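Local coordinates for protein Dr hemagglutinin structural subunit (Escherichia coli, PDB 1UT1) that forms the structural subunit of an adhesive fimbria, binding the Dr blood group antigen and mediating adherence of uropathogenic bacteria to the upper urinary tract, at residues A[67-71]-A[72-76]; A[80-83]-A[84-88]. The protein carries 3 engineered substitutions. All coordinates share one frame; numbering follows the deposited sequence.

Interaction 1 (A[67-71]-A[72-76])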
loop_
_atom_site.group_PDB
_atom_site.type_symbol
_atom_site.label_atom_id
_atom_site.label_comp_id
_atom_site.label_asym_id
_atom_site.label_seq_id
_atom_site.Cartn_x
_atom_site.Cartn_y
_atom_site.Cartn_z
ATOM N N LEU A 67 3.028 22.687 0.725
ATOM C CA LEU A 67 2.505 21.356 0.949
ATOM C C LEU A 67 0.991 21.488 0.994
ATOM O O LEU A 67 0.453 22.351 1.713
ATOM C CB LEU A 67 2.989 20.832 2.309
ATOM C CG LEU A 67 4.494 20.906 2.523
ATOM C CD1 LEU A 67 4.794 20.529 4.008
ATOM C CD2 LEU A 67 5.182 19.927 1.573
ATOM N N LYS A 68 0.304 20.648 0.245
ATOM C CA LYS A 68 -1.146 20.693 0.257
ATOM C C LYS A 68 -1.659 19.451 0.967
ATOM O O LYS A 68 -1.324 18.329 0.593
ATOM C CB LYS A 68 -1.709 20.735 -1.182
ATOM C CG LYS A 68 -3.253 20.648 -1.204
ATOM C CD LYS A 68 -3.825 21.605 -2.191
ATOM C CE LYS A 68 -5.362 21.660 -2.098
ATOM N NZ LYS A 68 -5.919 20.606 -1.207
ATOM N N ALA A 69 -2.534 19.658 1.940
ATOM C CA ALA A 69 -3.176 18.554 2.619
ATOM C C ALA A 69 -4.310 17.996 1.734
ATOM O O ALA A 69 -4.987 18.738 1.009
ATOM C CB ALA A 69 -3.735 19.028 3.956
ATOM N N ASP A 70 -4.541 16.705 1.830
ATOM C CA ASP A 70 -5.695 16.109 1.169
ATOM C C ASP A 70 -6.956 16.836 1.646
ATOM O O ASP A 70 -7.030 17.314 2.774
ATOM C CB ASP A 70 -5.804 14.645 1.554
ATOM C CG ASP A 70 -5.156 13.702 0.518
ATOM O OD1 ASP A 70 -4.336 14.161 -0.316
ATOM O OD2 ASP A 70 -5.389 12.475 0.619
ATOM N N THR A 71 -7.964 16.898 0.785
ATOM C CA THR A 71 -9.223 17.535 1.128
ATOM C C THR A 71 -9.771 17.088 2.469
ATOM O O THR A 71 -10.387 17.871 3.184
ATOM C CB THR A 71 -10.317 17.230 0.029
ATOM O OG1 THR A 71 -9.817 17.614 -1.260
ATOM C CG2 THR A 71 -11.597 18.004 0.315
ATOM N N ASP A 72 -9.633 15.803 2.770
ATOM C CA ASP A 72 -10.197 15.262 3.995
ATOM C C ASP A 72 -9.421 15.605 5.263
ATOM O O ASP A 72 -9.787 15.147 6.362
ATOM C CB ASP A 72 -10.392 13.758 3.875
ATOM C CG ASP A 72 -11.528 13.398 2.922
ATOM O OD1 ASP A 72 -12.448 14.231 2.777
ATOM O OD2 ASP A 72 -11.488 12.302 2.322
ATOM N N ASN A 73 -8.313 16.341 5.111
ATOM C CA ASN A 73 -7.425 16.628 6.260
ATOM C C ASN A 73 -7.435 18.095 6.703
ATOM O O ASN A 73 -6.577 18.513 7.487
ATOM C CB ASN A 73 -5.969 16.263 5.921
ATOM C CG ASN A 73 -5.720 14.766 5.948
ATOM O OD1 ASN A 73 -6.062 14.064 6.919
ATOM N ND2 ASN A 73 -5.138 14.276 4.902
ATOM N N PHE A 74 -8.314 18.897 6.119
ATOM C CA PHE A 74 -8.382 20.292 6.497
ATOM C C PHE A 74 -9.793 20.855 6.434
ATOM O O PHE A 74 -10.607 20.473 5.576
ATOM C CB PHE A 74 -7.416 21.160 5.680
ATOM C CG PHE A 74 -7.805 21.319 4.231
ATOM C CD1 PHE A 74 -8.469 22.460 3.806
ATOM C CD2 PHE A 74 -7.390 20.403 3.274
ATOM C CE1 PHE A 74 -8.822 22.623 2.465
ATOM C CE2 PHE A 74 -7.711 20.579 1.938
ATOM C CZ PHE A 74 -8.469 21.684 1.542
ATOM N N GLU A 75 -10.020 21.834 7.293
ATOM C CA GLU A 75 -11.244 22.609 7.300
ATOM C C GLU A 75 -11.059 23.851 8.158
ATOM O O GLU A 75 -10.559 23.767 9.274
ATOM C CB GLU A 75 -12.375 21.784 7.875
ATOM C CG GLU A 75 -13.543 21.624 6.941
ATOM C CD GLU A 75 -14.624 20.766 7.540
ATOM O OE1 GLU A 75 -15.279 20.007 6.787
ATOM O OE2 GLU A 75 -14.752 20.786 8.779
ATOM N N GLN A 76 -11.541 24.989 7.667
ATOM C CA GLN A 76 -11.592 26.185 8.494
ATOM C C GLN A 76 -10.223 26.515 9.085
ATOM O O GLN A 76 -10.100 26.744 10.281
ATOM C CB GLN A 76 -12.645 25.959 9.612
ATOM C CG GLN A 76 -12.426 26.703 10.933
ATOM C CD GLN A 76 -12.165 25.760 12.111
ATOM O OE1 GLN A 76 -12.054 24.547 11.929
ATOM N NE2 GLN A 76 -12.104 26.327 13.306
HETATM O O HOH W 1 -11.348 20.504 2.840
#
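F74 turns its ring back against the chain that has just rounded the corner, and its side chain is the one to follow. CB leaves the backbone with CG between the backbone N and the carbonyl carbon (chi1 70°), which swings the ring back toward 69-71. In the modelled conformer the ring turns its CD2 edge toward the carbonyl of D70, with D70 O 3.1 Å from F74 CD2 and near the ring plane. One atom further out, F74 CE2 lies 3.4 Å from A69 O, approached obliquely, and the CA of T71 is close to the same carbon. The amine of K68 stands at a slant off the CE2-CZ side, K68 NZ being 3.6 Å from F74 CE2 and 3.9 Å from F74 CZ. That amine is held by a bond from K68 NZ to A69 O (3.0 Å), nearly in line with the carbonyl, so lysine and ring gather at the same backbone oxygen. The methyl of A69 touches nearer the root of the ring, its CB 4.0 Å from F74 CD2.

The corner itself is a type I beta turn from D70 to N73, closed by the backbone: N73 N donates to D70 O at 2.8 Å, with the donor lifted well out of the carbonyl plane. A water lies over one face of the F74 ring, toward its rim, and donates to both T71 O and F74 O, tying the two carbonyls together.

This corner joins the end of strand 64-69 to the short strand 74-75. A69 and D70 lean on strand 135-147, A69 also touches F79 of strand 78-83, and F74 reaches N106 in a loop.

Interaction 2 (A[80-83]-A[84-88]). With EDO (1,2-ethanediol), chain I.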
loop_
_atom_site.group_PDB
_atom_site.type_symbol
_atom_site.label_atom_id
_atom_site.label_comp_id
_atom_site.label_asym_id
_atom_site.label_seq_id
_atom_site.Cartn_x
_atom_site.Cartn_y
_atom_site.Cartn_z
ATOM N N PHE A 80 -5.866 18.265 10.328
ATOM C CA PHE A 80 -6.089 17.134 11.233
ATOM C C PHE A 80 -5.817 15.851 10.508
ATOM O O PHE A 80 -6.028 15.767 9.282
ATOM C CB PHE A 80 -7.541 17.123 11.794
ATOM C CG PHE A 80 -8.593 17.543 10.791
ATOM C CD1 PHE A 80 -9.165 16.613 9.926
ATOM C CD2 PHE A 80 -8.989 18.883 10.701
ATOM C CE1 PHE A 80 -10.123 17.005 8.968
ATOM C CE2 PHE A 80 -9.909 19.303 9.704
ATOM C CZ PHE A 80 -10.488 18.354 8.863
ATOM N N LEU A 81 -5.323 14.858 11.240
ATOM C CA LEU A 81 -5.315 13.495 10.726
ATOM C C LEU A 81 -6.783 13.081 10.769
ATOM O O LEU A 81 -7.542 13.561 11.606
ATOM C CB LEU A 81 -4.517 12.549 11.622
ATOM C CG LEU A 81 -3.013 12.502 11.339
ATOM C CD1 LEU A 81 -2.408 13.772 11.839
ATOM C CD2 LEU A 81 -2.392 11.284 12.063
ATOM N N ILE A 82 -7.168 12.197 9.861
ATOM C CA ILE A 82 -8.552 11.752 9.775
ATOM C C ILE A 82 -8.610 10.230 9.890
ATOM O O ILE A 82 -7.720 9.537 9.416
ATOM C CB ILE A 82 -9.213 12.234 8.440
ATOM C CG1 ILE A 82 -10.757 12.093 8.516
ATOM C CG2 ILE A 82 -8.633 11.492 7.233
ATOM C CD1 ILE A 82 -11.444 13.119 9.467
ATOM N N SER A 83 -9.637 9.714 10.568
ATOM C CA SER A 83 -9.797 8.252 10.697
ATOM C C SER A 83 -10.115 7.604 9.328
ATOM O O SER A 83 -10.542 8.276 8.380
ATOM C CB SER A 83 -10.907 7.920 11.706
ATOM O OG SER A 83 -12.138 8.499 11.304
ATOM N N ASP A 84 -9.929 6.290 9.247
ATOM C CA ASP A 84 -10.193 5.543 8.015
ATOM C C ASP A 84 -11.645 5.773 7.501
ATOM O O ASP A 84 -11.873 5.853 6.296
ATOM C CB ASP A 84 -9.978 4.055 8.267
ATOM C CG ASP A 84 -8.534 3.647 8.126
ATOM O OD1 ASP A 84 -7.678 4.526 7.910
ATOM O OD2 ASP A 84 -8.240 2.471 8.416
ATOM N N ASN A 85 -12.597 5.908 8.420
ATOM C CA ASN A 85 -14.008 6.121 8.020
ATOM C C ASN A 85 -14.400 7.584 7.735
ATOM O O ASN A 85 -15.545 7.863 7.364
ATOM C CB ASN A 85 -14.971 5.435 8.993
ATOM C CG ASN A 85 -15.145 6.194 10.330
ATOM O OD1 ASN A 85 -15.962 5.797 11.149
ATOM N ND2 ASN A 85 -14.400 7.272 10.541
ATOM N N ASN A 86 -13.399 8.481 7.752
ATOM C CA ASN A 86 -13.573 9.897 7.463
ATOM C C ASN A 86 -14.295 10.676 8.525
ATOM O O ASN A 86 -14.555 11.860 8.373
ATOM C CB ASN A 86 -14.239 10.126 6.083
ATOM C CG ASN A 86 -13.885 11.474 5.479
ATOM O OD1 ASN A 86 -14.749 12.219 5.005
ATOM N ND2 ASN A 86 -12.627 11.835 5.585
ATOM N N ARG A 87 -14.590 10.038 9.643
ATOM C CA ARG A 87 -15.350 10.731 10.671
ATOM C C ARG A 87 -14.584 11.490 11.735
ATOM O O ARG A 87 -15.006 12.569 12.156
ATOM C CB ARG A 87 -16.354 9.797 11.347
ATOM C CG ARG A 87 -17.276 10.562 12.289
ATOM C CD ARG A 87 -18.511 9.779 12.656
ATOM N NE ARG A 87 -19.236 9.213 11.510
ATOM C CZ ARG A 87 -20.116 8.224 11.646
ATOM N NH1 ARG A 87 -20.360 7.754 12.852
ATOM N NH2 ARG A 87 -20.739 7.700 10.594
ATOM N N ASP A 88 -13.561 10.852 12.288
ATOM C CA ASP A 88 -12.920 11.355 13.484
ATOM C C ASP A 88 -11.630 12.087 13.181
ATOM O O ASP A 88 -10.801 11.618 12.378
ATOM C CB ASP A 88 -12.691 10.216 14.480
ATOM C CG ASP A 88 -13.985 9.508 14.844
ATOM O OD1 ASP A 88 -14.886 10.181 15.381
ATOM O OD2 ASP A 88 -14.150 8.320 14.475
HETATM C C1 EDO I . -12.345 5.625 14.544
HETATM O O1 EDO I . -13.013 6.245 13.438
HETATM C C2 EDO I . -13.410 5.101 15.537
HETATM O O2 EDO I . -14.490 4.476 14.811
HETATM O O HOH W 2 -7.071 7.227 7.920
#
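S83 to N86 form a type I beta turn, closed by N86 N donating to S83 O (2.9 Å) from above the carbonyl plane, while S83 N donates to D88 O (2.9 Å) in that carbonyl's plane. The chain thus leaves strand 78-83, loops once, and returns to pair with it at the same residue.

S83 fills the inside of the loop. Its OG stands between the backbone N and the carbonyl carbon (chi1 58°), which turns the hydroxyl inward, where D88 N donates to S83 OG at 2.9 Å and a nearly straight 165°. The serine therefore holds D88 at both its backbone N, through OG, and its backbone O, through its own N-H. The hydroxyl also makes a weak bond to O1 of an ethanediol, probably from the crystallisation liquor. The same ethanediol O1 donates to D88 OD2 at 2.6 Å, so the small diol bridges serine and carboxylate.

I82 supplies the apolar side. With CG1 anti to the backbone N (chi1 -165°), the branch brings I82 CD1 to 3.3 Å from D88 O. N86 crosses it at a slant, its ND2 3.5 Å from I82 CG1. I82 CA adds a CA-H...O contact to D88 O, so the strand N-H at S83 is not that oxygen's sole neighbour. A water lies 2.8 Å from both I82 O and D84 OD1, though it has more acceptors near it than protons; D84 OD2 is hydrogen-bonded to N136 ND2 of strand 135-147.

The chemistry is chiefly polar and short-range: a buried serine hydroxyl accepts the backbone N-H of D88, gives a weak bond to the diol, and organises the loop from within. The ethanediol indicates that a small hydroxylic molecule can settle beside S83 and D88, which need not mean a physiological site.

The two contacts are successive corners of one chain, in series, about 12 Å apart between centres. They meet where strands 74-75 and 78-83 pair antiparallel, N73 O being 2.9 Å from F80 N in a probable hydrogen bond; D72 packs on N86 nearby. Both are partly buried, but interaction 1 lies nearer the middle of the chain, at about 9 Å from its centre to that of the chain against about 13 Å for interaction 2. An aromatic ring laid against backbone carbonyls and a lysine amine marks the first corner, and a buried serine hydroxyl inside a hairpin loop the second. Strand 135-147 flanks both.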